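Local coordinates for protein sulfate transporter 4.1, chloroplastic (Arabidopsis thaliana, PDB 7LHV) that cotransports protons and sulfate across a membrane as an SLC26/SulP-family symporter and may help regulate sulfate assimilation, at residues L188-R202 and S337-V349. Residues are numbered along the deposited sequence; the frame is centred on the assembly and turned at random.
Sequences LECIMGLLRLGWLIR and SALITGVAILESV. With LBN (1-palmitoyl-2-oleoyl-sn-glycero-3-phosphocholine), chain E; S1P ((2S,3R,4E)-2-amino-3-hydroxyoctadec-4-en-1-yl dihydrogen phosphate), chain G.
Ile345, with the largest buried share of this contact, meets the 188-202 segment through both of its branches. CG2 lies over one face of the Arg202 guanidinium, 3.4 Å above its plane and offset toward the rim, and also packs against Gly198 O. CD1 reaches Met192 CE at 3.7 Å, their side chains crossing at about a right angle. The Arg202 chain runs extended to NE; chi4 of -75° then turns the guanidinium, leaving NH1 2.7 Å from Ile345 O and 3.6 Å from Val349 CG1. Beside it, Ile201 CG2 sits 3.8 Å from Leu346 CG, while Leu346 CD2 covers Ile201 O.

At the other end, the Glu189 and Thr341 side chains run past each other in opposite directions, with Glu189 CG 3.7 Å from Thr341 CG2, and Leu188 CD1 lies against the backbone between Ser337 and Ala338. Thr341 OG1 is turned back onto its own helix, donating to Ser337 O at 2.6 Å; the Thr341 amide reaches that oxygen from the opposite face of its plane, so two donors grip it. Glu189 OE2 accepts a hydrogen bond from Asn376 ND2, which helps position this buried carboxylate.

Two predicted transmembrane helices of the sulfate permease region meet here, their axes 10.3 Å apart with a signed crossing angle of -49°. Helix 188-194 closes in a Schellman motif, Arg196 at positive phi and Leu197 N bonded to Met192 O; the following turn brings Gly198 to Arg202 alongside Ile345 and Leu346. On the lipid side, Trp199 NE1 donates to O1 of the bound phosphatidylcholine, and the Trp199 indole meets His494 of the second subunit edge-to-face. Helix 365-381 covers Glu189, Arg202 and Ser348, helix 153-166 Leu339 and Ile340, and helix 206-229 Leu346 and Glu347.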
loop_
_atom_site.group_PDB
_atom_site.type_symbol
_atom_site.label_atom_id
_atom_site.label_comp_id
_atom_site.label_asym_id
_atom_site.label_seq_id
_atom_site.Cartn_x
_atom_site.Cartn_y
_atom_site.Cartn_z
ATOM N N LEU A 188 12.054 7.500 -16.249
ATOM C CA LEU A 188 11.367 6.693 -15.243
ATOM C C LEU A 188 11.008 5.318 -15.787
ATOM O O LEU A 188 11.131 4.314 -15.077
ATOM C CB LEU A 188 10.116 7.414 -14.747
ATOM C CG LEU A 188 10.338 8.505 -13.701
ATOM C CD1 LEU A 188 9.027 9.178 -13.347
ATOM C CD2 LEU A 188 10.992 7.929 -12.463
ATOM N N GLU A 189 10.558 5.247 -17.042
ATOM C CA GLU A 189 10.222 3.960 -17.640
ATOM C C GLU A 189 11.453 3.078 -17.787
ATOM O O GLU A 189 11.395 1.874 -17.519
ATOM C CB GLU A 189 9.556 4.171 -18.997
ATOM C CG GLU A 189 8.193 4.821 -18.923
ATOM C CD GLU A 189 7.524 4.895 -20.273
ATOM O OE1 GLU A 189 6.301 5.123 -20.328
ATOM O OE2 GLU A 189 8.231 4.725 -21.286
ATOM N N CYS A 190 12.578 3.654 -18.217
ATOM C CA CYS A 190 13.803 2.871 -18.329
ATOM C C CYS A 190 14.262 2.367 -16.968
ATOM O O CYS A 190 14.731 1.229 -16.846
ATOM C CB CYS A 190 14.899 3.701 -18.994
ATOM S SG CYS A 190 14.875 3.648 -20.795
ATOM N N ILE A 191 14.137 3.199 -15.933
ATOM C CA ILE A 191 14.521 2.776 -14.587
ATOM C C ILE A 191 13.624 1.641 -14.109
ATOM O O ILE A 191 14.099 0.634 -13.571
ATOM C CB ILE A 191 14.488 3.973 -13.621
ATOM C CG1 ILE A 191 15.761 4.806 -13.765
ATOM C CG2 ILE A 191 14.313 3.507 -12.188
ATOM C CD1 ILE A 191 15.704 6.127 -13.042
ATOM N N MET A 192 12.311 1.777 -14.307
ATOM C CA MET A 192 11.380 0.753 -13.846
ATOM C C MET A 192 11.443 -0.512 -14.690
ATOM O O MET A 192 10.972 -1.562 -14.242
ATOM C CB MET A 192 9.954 1.303 -13.840
ATOM C CG MET A 192 9.739 2.440 -12.858
ATOM S SD MET A 192 9.345 1.890 -11.190
ATOM C CE MET A 192 7.699 1.230 -11.429
ATOM N N GLY A 193 11.984 -0.437 -15.901
ATOM C CA GLY A 193 12.168 -1.619 -16.715
ATOM C C GLY A 193 13.464 -2.344 -16.418
ATOM O O GLY A 193 13.507 -3.577 -16.434
ATOM N N LEU A 194 14.535 -1.587 -16.164
ATOM C CA LEU A 194 15.803 -2.209 -15.797
ATOM C C LEU A 194 15.721 -2.870 -14.428
ATOM O O LEU A 194 16.223 -3.984 -14.238
ATOM C CB LEU A 194 16.925 -1.175 -15.821
ATOM C CG LEU A 194 17.606 -0.938 -17.167
ATOM C CD1 LEU A 194 18.694 0.111 -17.027
ATOM C CD2 LEU A 194 18.175 -2.236 -17.711
ATOM N N LEU A 195 15.089 -2.204 -13.464
ATOM C CA LEU A 195 14.954 -2.745 -12.120
ATOM C C LEU A 195 13.800 -3.727 -11.988
ATOM O O LEU A 195 13.630 -4.310 -10.914
ATOM C CB LEU A 195 14.773 -1.607 -11.111
ATOM C CG LEU A 195 15.888 -0.565 -11.050
ATOM C CD1 LEU A 195 15.589 0.463 -9.975
ATOM C CD2 LEU A 195 17.229 -1.231 -10.806
ATOM N N ARG A 196 13.011 -3.917 -13.046
ATOM C CA ARG A 196 11.878 -4.842 -13.036
ATOM C C ARG A 196 10.923 -4.545 -11.883
ATOM O O ARG A 196 10.456 -5.448 -11.191
ATOM C CB ARG A 196 12.353 -6.294 -12.995
ATOM C CG ARG A 196 13.434 -6.613 -14.011
ATOM C CD ARG A 196 14.195 -7.868 -13.643
ATOM N NE ARG A 196 15.564 -7.837 -14.141
ATOM C CZ ARG A 196 16.256 -8.912 -14.494
ATOM N NH1 ARG A 196 15.735 -10.125 -14.417
ATOM N NH2 ARG A 196 17.502 -8.765 -14.935
ATOM N N LEU A 197 10.628 -3.262 -11.682
ATOM C CA LEU A 197 9.745 -2.813 -10.615
ATOM C C LEU A 197 8.322 -2.569 -11.099
ATOM O O LEU A 197 7.568 -1.848 -10.440
ATOM C CB LEU A 197 10.300 -1.545 -9.971
ATOM C CG LEU A 197 11.470 -1.723 -9.009
ATOM C CD1 LEU A 197 12.154 -0.392 -8.771
ATOM C CD2 LEU A 197 10.983 -2.315 -7.704
ATOM N N GLY A 198 7.941 -3.150 -12.236
ATOM C CA GLY A 198 6.604 -2.938 -12.756
ATOM C C GLY A 198 5.510 -3.579 -11.931
ATOM O O GLY A 198 4.360 -3.138 -11.999
ATOM N N TRP A 199 5.841 -4.608 -11.148
ATOM C CA TRP A 199 4.833 -5.286 -10.343
ATOM C C TRP A 199 4.325 -4.426 -9.194
ATOM O O TRP A 199 3.288 -4.751 -8.609
ATOM C CB TRP A 199 5.392 -6.599 -9.796
ATOM C CG TRP A 199 6.705 -6.441 -9.107
ATOM C CD1 TRP A 199 7.941 -6.576 -9.663
ATOM C CD2 TRP A 199 6.918 -6.095 -7.736
ATOM N NE1 TRP A 199 8.910 -6.344 -8.721
ATOM C CE2 TRP A 199 8.307 -6.046 -7.530
ATOM C CE3 TRP A 199 6.066 -5.824 -6.662
ATOM C CZ2 TRP A 199 8.865 -5.736 -6.295
ATOM C CZ3 TRP A 199 6.622 -5.519 -5.438
ATOM C CH2 TRP A 199 8.008 -5.478 -5.264
ATOM N N LEU A 200 5.025 -3.343 -8.857
ATOM C CA LEU A 200 4.584 -2.468 -7.777
ATOM C C LEU A 200 3.332 -1.681 -8.126
ATOM O O LEU A 200 2.712 -1.109 -7.224
ATOM C CB LEU A 200 5.700 -1.494 -7.399
ATOM C CG LEU A 200 6.630 -1.911 -6.263
ATOM C CD1 LEU A 200 7.797 -0.948 -6.167
ATOM C CD2 LEU A 200 5.873 -1.972 -4.951
ATOM N N ILE A 201 2.948 -1.636 -9.399
ATOM C CA ILE A 201 1.800 -0.861 -9.828
ATOM C C ILE A 201 0.628 -1.744 -10.244
ATOM O O ILE A 201 -0.528 -1.330 -10.093
ATOM C CB ILE A 201 2.203 0.093 -10.973
ATOM C CG1 ILE A 201 3.327 1.017 -10.518
ATOM C CG2 ILE A 201 1.030 0.934 -11.430
ATOM C CD1 ILE A 201 2.947 1.895 -9.353
ATOM N N ARG A 202 0.886 -2.960 -10.723
ATOM C CA ARG A 202 -0.159 -3.820 -11.266
ATOM C C ARG A 202 -1.121 -4.351 -10.212
ATOM O O ARG A 202 -1.976 -5.174 -10.551
ATOM C CB ARG A 202 0.474 -4.986 -12.026
ATOM C CG ARG A 202 1.428 -4.547 -13.119
ATOM C CD ARG A 202 1.988 -5.734 -13.885
ATOM N NE ARG A 202 3.288 -5.432 -14.469
ATOM C CZ ARG A 202 3.472 -4.670 -15.539
ATOM N NH1 ARG A 202 2.452 -4.138 -16.192
ATOM N NH2 ARG A 202 4.708 -4.436 -15.964
ATOM N N SER A 337 5.096 12.855 -14.278
ATOM C CA SER A 337 5.943 11.883 -14.964
ATOM C C SER A 337 5.730 10.479 -14.422
ATOM O O SER A 337 5.743 9.505 -15.182
ATOM C CB SER A 337 7.412 12.277 -14.833
ATOM O OG SER A 337 7.635 13.578 -15.336
ATOM N N ALA A 338 5.560 10.349 -13.106
ATOM C CA ALA A 338 5.221 9.052 -12.537
ATOM C C ALA A 338 3.852 8.593 -13.017
ATOM O O ALA A 338 3.697 7.463 -13.499
ATOM C CB ALA A 338 5.266 9.122 -11.012
ATOM N N LEU A 339 2.855 9.476 -12.936
ATOM C CA LEU A 339 1.489 9.103 -13.289
ATOM C C LEU A 339 1.416 8.578 -14.715
ATOM O O LEU A 339 0.922 7.468 -14.956
ATOM C CB LEU A 339 0.561 10.303 -13.107
ATOM C CG LEU A 339 -0.880 10.168 -13.586
ATOM C CD1 LEU A 339 -1.561 8.983 -12.931
ATOM C CD2 LEU A 339 -1.639 11.447 -13.295
ATOM N N ILE A 340 1.943 9.346 -15.670
ATOM C CA ILE A 340 1.990 8.886 -17.054
ATOM C C ILE A 340 2.710 7.552 -17.139
ATOM O O ILE A 340 2.233 6.613 -17.790
ATOM C CB ILE A 340 2.654 9.948 -17.950
ATOM C CG1 ILE A 340 1.714 11.133 -18.163
ATOM C CG2 ILE A 340 3.060 9.344 -19.278
ATOM C CD1 ILE A 340 2.381 12.325 -18.796
ATOM N N THR A 341 3.847 7.427 -16.448
ATOM C CA THR A 341 4.571 6.163 -16.451
ATOM C C THR A 341 3.688 5.037 -15.940
ATOM O O THR A 341 3.662 3.947 -16.523
ATOM C CB THR A 341 5.837 6.273 -15.605
ATOM O OG1 THR A 341 6.690 7.286 -16.152
ATOM C CG2 THR A 341 6.579 4.950 -15.588
ATOM N N GLY A 342 2.922 5.297 -14.879
ATOM C CA GLY A 342 2.009 4.283 -14.384
ATOM C C GLY A 342 1.045 3.822 -15.456
ATOM O O GLY A 342 0.801 2.622 -15.610
ATOM N N VAL A 343 0.531 4.765 -16.248
ATOM C CA VAL A 343 -0.342 4.408 -17.361
ATOM C C VAL A 343 0.364 3.424 -18.282
ATOM O O VAL A 343 -0.186 2.373 -18.637
ATOM C CB VAL A 343 -0.785 5.672 -18.117
ATOM C CG1 VAL A 343 -1.397 5.303 -19.453
ATOM C CG2 VAL A 343 -1.766 6.471 -17.279
ATOM N N ALA A 344 1.616 3.721 -18.637
ATOM C CA ALA A 344 2.359 2.825 -19.511
ATOM C C ALA A 344 2.532 1.453 -18.884
ATOM O O ALA A 344 2.557 0.445 -19.597
ATOM C CB ALA A 344 3.720 3.426 -19.849
ATOM N N ILE A 345 2.656 1.388 -17.558
ATOM C CA ILE A 345 2.763 0.092 -16.900
ATOM C C ILE A 345 1.430 -0.639 -16.950
ATOM O O ILE A 345 1.382 -1.865 -17.110
ATOM C CB ILE A 345 3.271 0.263 -15.459
ATOM C CG1 ILE A 345 4.698 0.805 -15.464
ATOM C CG2 ILE A 345 3.217 -1.051 -14.709
ATOM C CD1 ILE A 345 5.194 1.211 -14.105
ATOM N N LEU A 346 0.327 0.096 -16.834
ATOM C CA LEU A 346 -0.973 -0.542 -16.671
ATOM C C LEU A 346 -1.684 -0.779 -17.995
ATOM O O LEU A 346 -2.342 -1.811 -18.163
ATOM C CB LEU A 346 -1.855 0.304 -15.751
ATOM C CG LEU A 346 -1.431 0.340 -14.284
ATOM C CD1 LEU A 346 -2.294 1.312 -13.507
ATOM C CD2 LEU A 346 -1.497 -1.044 -13.670
ATOM N N GLU A 347 -1.568 0.150 -18.942
ATOM C CA GLU A 347 -2.305 0.065 -20.198
ATOM C C GLU A 347 -1.445 -0.438 -21.352
ATOM O O GLU A 347 -1.781 -1.444 -21.981
ATOM C CB GLU A 347 -2.914 1.430 -20.536
ATOM C CG GLU A 347 -3.999 1.864 -19.573
ATOM C CD GLU A 347 -4.570 3.222 -19.917
ATOM O OE1 GLU A 347 -4.034 3.879 -20.834
ATOM O OE2 GLU A 347 -5.557 3.631 -19.272
ATOM N N SER A 348 -0.337 0.248 -21.645
ATOM C CA SER A 348 0.469 -0.107 -22.811
ATOM C C SER A 348 1.047 -1.511 -22.687
ATOM O O SER A 348 1.023 -2.291 -23.650
ATOM C CB SER A 348 1.587 0.914 -23.003
ATOM O OG SER A 348 2.563 0.430 -23.907
ATOM N N VAL A 349 1.570 -1.854 -21.510
ATOM C CA VAL A 349 2.118 -3.190 -21.309
ATOM C C VAL A 349 1.012 -4.234 -21.383
ATOM O O VAL A 349 1.218 -5.338 -21.897
ATOM C CB VAL A 349 2.884 -3.254 -19.977
ATOM C CG1 VAL A 349 3.275 -4.679 -19.657
ATOM C CG2 VAL A 349 4.116 -2.376 -20.046
HETATM C C1 LBN E . 12.734 -6.985 -7.747
HETATM P P1 LBN E . 11.625 -8.958 -9.114
HETATM C C2 LBN E . 13.898 -6.174 -8.258
HETATM C C3 LBN E . 14.948 -5.934 -7.203
HETATM C C5 LBN E . 20.691 -1.083 -13.062
HETATM O O1 LBN E . 11.852 -7.408 -8.804
HETATM O O2 LBN E . 10.812 -9.592 -8.052
HETATM O O3 LBN E . 12.951 -9.523 -9.433
HETATM O O4 LBN E . 10.800 -9.062 -10.472
HETATM C C25 LBN E . 15.621 -3.699 -6.892
HETATM O O5 LBN E . 15.832 -4.837 -7.533
HETATM C C26 LBN E . 16.884 -3.027 -6.476
HETATM O O6 LBN E . 14.542 -3.270 -6.668
HETATM C C27 LBN E . 16.751 -1.512 -6.478
HETATM C C28 LBN E . 16.049 -0.929 -5.266
HETATM C C29 LBN E . 15.221 0.297 -5.590
HETATM C C30 LBN E . 15.131 1.307 -4.461
HETATM C C31 LBN E . 14.000 2.304 -4.626
HETATM C C34 LBN E . 15.643 -7.375 -9.482
HETATM O O7 LBN E . 14.433 -6.800 -9.470
HETATM C C35 LBN E . 16.629 -6.564 -10.266
HETATM O O8 LBN E . 15.875 -8.456 -9.017
HETATM C C36 LBN E . 17.536 -7.445 -11.101
HETATM C C37 LBN E . 18.476 -6.664 -11.969
HETATM C C38 LBN E . 18.491 -5.206 -11.646
HETATM C C39 LBN E . 19.787 -4.541 -12.018
HETATM C C40 LBN E . 20.135 -4.658 -13.479
HETATM C C41 LBN E . 20.811 -3.406 -13.997
HETATM C C42 LBN E . 20.917 -2.374 -12.927
HETATM C C1 S1P G . 13.140 -5.879 -3.931
HETATM O O1 S1P G . 12.345 -6.995 -4.377
HETATM C C2 S1P G . 12.265 -5.286 -2.856
HETATM N N2 S1P G . 10.921 -5.843 -2.982
HETATM C C3 S1P G . 12.083 -3.770 -2.939
HETATM O O3 S1P G . 10.691 -3.566 -2.731
HETATM C C4 S1P G . 12.490 -3.192 -4.252
HETATM C C5 S1P G . 12.514 -1.906 -4.540
HETATM C C6 S1P G . 12.167 -0.727 -3.701
HETATM C C7 S1P G . 10.694 -0.385 -3.632
HETATM C C8 S1P G . 10.281 0.063 -2.258
HETATM C C9 S1P G . 9.573 1.394 -2.228
HETATM C C10 S1P G . 8.100 1.296 -2.543
HETATM C C11 S1P G . 7.329 2.574 -2.316
HETATM C C12 S1P G . 5.826 2.388 -2.330
HETATM C C13 S1P G . 5.390 0.952 -2.420
HETATM C C14 S1P G . 4.014 0.762 -3.003
HETATM C C15 S1P G . 3.243 2.043 -3.184
HETATM C C16 S1P G . 2.591 2.190 -4.547
HETATM P P22 S1P G . 12.423 -8.499 -3.861
HETATM O O23 S1P G . 13.819 -8.758 -3.345
HETATM O O24 S1P G . 11.475 -8.594 -2.707
HETATM O O25 S1P G . 12.046 -9.393 -4.942
#